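Local coordinates for protein Polyphosphate:AMP phosphotransferase (Meiothermus ruber H328, PDB 5O6M) that uses inorganic polyphosphate as phosphate donor to convert AMP to ADP and ADP to ATP, and also accepts other nucleoside mono- and diphosphates, at residues Y225-N230 with W237-I242. The protein carries 1 engineered substitution. Residues are numbered along the deposited sequence; the frame is centred on the assembly and turned at random.
Sequences YVIPAN and WLVSHI
In the P-loop kinase fold of this polyphosphate kinase 2, the last strand of the parallel sheet, 224-228, turns back into helix 232-249; Tyr225 and Ile227 point at the helix, Pro228 adds its ring atom CD, and Leu238, Val239 and Ile242 meet them. It is a worked example of how a strand and the helix that follows it close on an apolar core: the short segments run roughly antiparallel, at 148°, with axes 9.0 Å apart, and side chains alone make the contact.

Ile227 sits in the middle. Its chi1 (-55°) turns CG1 anti to the carbonyl carbon, and the further turn at chi2 brings CD1 up to two helix residues, 3.9 Å from Leu238 CD2 and 4.0 Å from Ile242 CD1, the latter meeting it tip to tip. Val239 comes in at about a right angle, its CG2 touching both CG1 and CG2 of Ile227. Leu238 CD2 also lies 3.8 Å from Pro228 CD, so one methyl bridges two successive strand residues. On the sheet side Phe166 of strand 161-169 touches both Ile227 and Ile242, while Thr73 and Val77 of helix 70-77 border Val239.

Nearer the start of the strand segment, the Tyr225 ring turns one face to Ile242, whose CG2 forms a CH-pi contact 3.9 Å from the ring centroid, only 13° off the normal. Cutting Tyr225 back to an alanine would probably open a gap beside Ile242, its CG2 losing the ring face. Ile242 CD1 reaches the same ring at its rim, 3.9 Å from Tyr225 CD1.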
ATOM      1  N   TYR D 225     -26.330   8.186  12.376  1.00 51.52           N
ATOM      2  CA  TYR D 225     -27.082   9.413  12.587  1.00 52.01           C
ATOM      3  C   TYR D 225     -27.718   9.824  11.270  1.00 52.49           C
ATOM      4  O   TYR D 225     -27.027   9.943  10.254  1.00 54.17           O
ATOM      5  CB  TYR D 225     -26.193  10.540  13.109  1.00 45.91           C
ATOM      6  CG  TYR D 225     -25.577  10.259  14.455  1.00 55.95           C
ATOM      7  CD1 TYR D 225     -26.242  10.586  15.631  1.00 53.10           C
ATOM      8  CD2 TYR D 225     -24.323   9.668  14.552  1.00 51.23           C
ATOM      9  CE1 TYR D 225     -25.675  10.329  16.865  1.00 57.93           C
ATOM     10  CE2 TYR D 225     -23.749   9.409  15.780  1.00 53.83           C
ATOM     11  CZ  TYR D 225     -24.426   9.739  16.931  1.00 53.49           C
ATOM     12  OH  TYR D 225     -23.844   9.476  18.147  1.00 68.79           O
ATOM     13  N   VAL D 226     -29.030  10.019  11.286  1.00 60.42           N
ATOM     14  CA  VAL D 226     -29.744  10.572  10.143  1.00 57.56           C
ATOM     15  C   VAL D 226     -29.740  12.086  10.298  1.00 62.82           C
ATOM     16  O   VAL D 226     -30.192  12.616  11.319  1.00 64.46           O
ATOM     17  CB  VAL D 226     -31.174  10.021  10.050  1.00 59.12           C
ATOM     18  CG1 VAL D 226     -31.911  10.665   8.885  1.00 58.48           C
ATOM     19  CG2 VAL D 226     -31.144   8.511   9.896  1.00 65.97           C
ATOM     20  N   ILE D 227     -29.212  12.779   9.295  1.00 59.67           N
ATOM     21  CA  ILE D 227     -28.989  14.218   9.342  1.00 54.26           C
ATOM     22  C   ILE D 227     -29.976  14.877   8.381  1.00 61.17           C
ATOM     23  O   ILE D 227     -29.865  14.693   7.159  1.00 55.15           O
ATOM     24  CB  ILE D 227     -27.542  14.583   8.985  1.00 57.55           C
ATOM     25  CG1 ILE D 227     -26.554  13.830   9.887  1.00 49.24           C
ATOM     26  CG2 ILE D 227     -27.336  16.097   9.064  1.00 54.73           C
ATOM     27  CD1 ILE D 227     -26.708  14.154  11.362  1.00 50.27           C
ATOM     28  N   PRO D 228     -30.972  15.618   8.876  1.00 62.16           N
ATOM     29  CA  PRO D 228     -31.793  16.424   7.965  1.00 65.97           C
ATOM     30  C   PRO D 228     -30.889  17.355   7.179  1.00 57.05           C
ATOM     31  O   PRO D 228     -30.252  18.242   7.756  1.00 58.81           O
ATOM     32  CB  PRO D 228     -32.733  17.189   8.905  1.00 64.66           C
ATOM     33  CG  PRO D 228     -32.720  16.407  10.187  1.00 63.73           C
ATOM     34  CD  PRO D 228     -31.346  15.813  10.286  1.00 57.77           C
ATOM     35  N   ALA D 229     -30.806  17.152   5.865  1.00 50.67           N
ATOM     36  CA  ALA D 229     -29.771  17.793   5.065  1.00 59.98           C
ATOM     37  C   ALA D 229     -30.323  18.628   3.920  1.00 60.62           C
ATOM     38  O   ALA D 229     -29.553  19.044   3.047  1.00 60.71           O
ATOM     39  CB  ALA D 229     -28.798  16.736   4.527  1.00 56.39           C
ATOM     40  N   ASN D 230     -31.632  18.890   3.887  1.00 69.74           N
ATOM     41  CA  ASN D 230     -32.145  19.805   2.874  1.00 64.29           C
ATOM     42  C   ASN D 230     -31.633  21.224   3.090  1.00 54.71           C
ATOM     43  O   ASN D 230     -31.496  21.980   2.123  1.00 59.10           O
ATOM     44  CB  ASN D 230     -33.673  19.780   2.860  1.00 59.22           C
ATOM     45  CG  ASN D 230     -34.234  18.674   1.983  1.00 70.17           C
ATOM     46  OD1 ASN D 230     -33.491  17.827   1.473  1.00 67.97           O
ATOM     47  ND2 ASN D 230     -35.546  18.678   1.801  1.00 61.49           N
ATOM     48  N   TRP D 237     -24.380  22.424  10.891  1.00 60.03           N
ATOM     49  CA  TRP D 237     -24.403  22.644  12.336  1.00 60.33           C
ATOM     50  C   TRP D 237     -24.588  21.332  13.091  1.00 54.15           C
ATOM     51  O   TRP D 237     -23.888  21.064  14.074  1.00 58.35           O
ATOM     52  CB  TRP D 237     -25.513  23.623  12.725  1.00 61.97           C
ATOM     53  CG  TRP D 237     -25.659  23.717  14.223  1.00 58.28           C
ATOM     54  CD1 TRP D 237     -24.924  24.501  15.068  1.00 61.42           C
ATOM     55  CD2 TRP D 237     -26.545  22.955  15.054  1.00 55.28           C
ATOM     56  NE1 TRP D 237     -25.318  24.297  16.370  1.00 53.17           N
ATOM     57  CE2 TRP D 237     -26.309  23.350  16.389  1.00 67.89           C
ATOM     58  CE3 TRP D 237     -27.521  21.987  14.801  1.00 57.34           C
ATOM     59  CZ2 TRP D 237     -27.016  22.812  17.464  1.00 67.59           C
ATOM     60  CZ3 TRP D 237     -28.222  21.453  15.872  1.00 59.71           C
ATOM     61  CH2 TRP D 237     -27.964  21.868  17.186  1.00 54.98           C
ATOM     62  N   LEU D 238     -25.540  20.504  12.652  1.00 55.00           N
ATOM     63  CA  LEU D 238     -25.854  19.284  13.390  1.00 60.96           C
ATOM     64  C   LEU D 238     -24.688  18.306  13.358  1.00 56.58           C
ATOM     65  O   LEU D 238     -24.310  17.741  14.392  1.00 53.23           O
ATOM     66  CB  LEU D 238     -27.120  18.636  12.826  1.00 55.96           C
ATOM     67  CG  LEU D 238     -27.579  17.386  13.577  1.00 57.81           C
ATOM     68  CD1 LEU D 238     -27.712  17.672  15.067  1.00 47.18           C
ATOM     69  CD2 LEU D 238     -28.888  16.869  13.008  1.00 56.06           C
ATOM     70  N   VAL D 239     -24.096  18.097  12.180  1.00 52.48           N
ATOM     71  CA  VAL D 239     -22.931  17.221  12.096  1.00 49.26           C
ATOM     72  C   VAL D 239     -21.820  17.748  12.991  1.00 50.54           C
ATOM     73  O   VAL D 239     -21.158  16.983  13.703  1.00 50.77           O
ATOM     74  CB  VAL D 239     -22.466  17.069  10.637  1.00 49.63           C
ATOM     75  CG1 VAL D 239     -21.104  16.397  10.588  1.00 46.98           C
ATOM     76  CG2 VAL D 239     -23.483  16.262   9.839  1.00 45.19           C
ATOM     77  N   SER D 240     -21.594  19.062  12.969  1.00 58.40           N
ATOM     78  CA  SER D 240     -20.560  19.647  13.817  1.00 56.54           C
ATOM     79  C   SER D 240     -20.833  19.381  15.292  1.00 53.74           C
ATOM     80  O   SER D 240     -19.926  19.001  16.042  1.00 49.39           O
ATOM     81  CB  SER D 240     -20.460  21.149  13.555  1.00 51.63           C
ATOM     82  OG  SER D 240     -20.120  21.402  12.204  1.00 66.49           O
ATOM     83  N   HIS D 241     -22.082  19.566  15.729  1.00 54.94           N
ATOM     84  CA  HIS D 241     -22.398  19.359  17.140  1.00 58.76           C
ATOM     85  C   HIS D 241     -22.136  17.921  17.558  1.00 57.26           C
ATOM     86  O   HIS D 241     -21.468  17.664  18.568  1.00 60.17           O
ATOM     87  CB  HIS D 241     -23.849  19.739  17.432  1.00 58.04           C
ATOM     88  CG  HIS D 241     -24.274  19.413  18.831  1.00 69.88           C
ATOM     89  ND1 HIS D 241     -23.910  20.180  19.916  1.00 74.74           N
ATOM     90  CD2 HIS D 241     -25.021  18.396  19.323  1.00 75.19           C
ATOM     91  CE1 HIS D 241     -24.415  19.651  21.016  1.00 79.18           C
ATOM     92  NE2 HIS D 241     -25.095  18.568  20.683  1.00 71.47           N
ATOM     93  N   ILE D 242     -22.647  16.965  16.785  1.00 57.82           N
ATOM     94  CA  ILE D 242     -22.461  15.561  17.130  1.00 50.32           C
ATOM     95  C   ILE D 242     -20.977  15.222  17.183  1.00 52.50           C
ATOM     96  O   ILE D 242     -20.508  14.573  18.125  1.00 50.65           O
ATOM     97  CB  ILE D 242     -23.227  14.669  16.135  1.00 60.25           C
ATOM     98  CG1 ILE D 242     -24.738  14.889  16.299  1.00 54.91           C
ATOM     99  CG2 ILE D 242     -22.848  13.204  16.304  1.00 56.37           C
ATOM    100  CD1 ILE D 242     -25.579  14.386  15.150  1.00 55.27           C
TER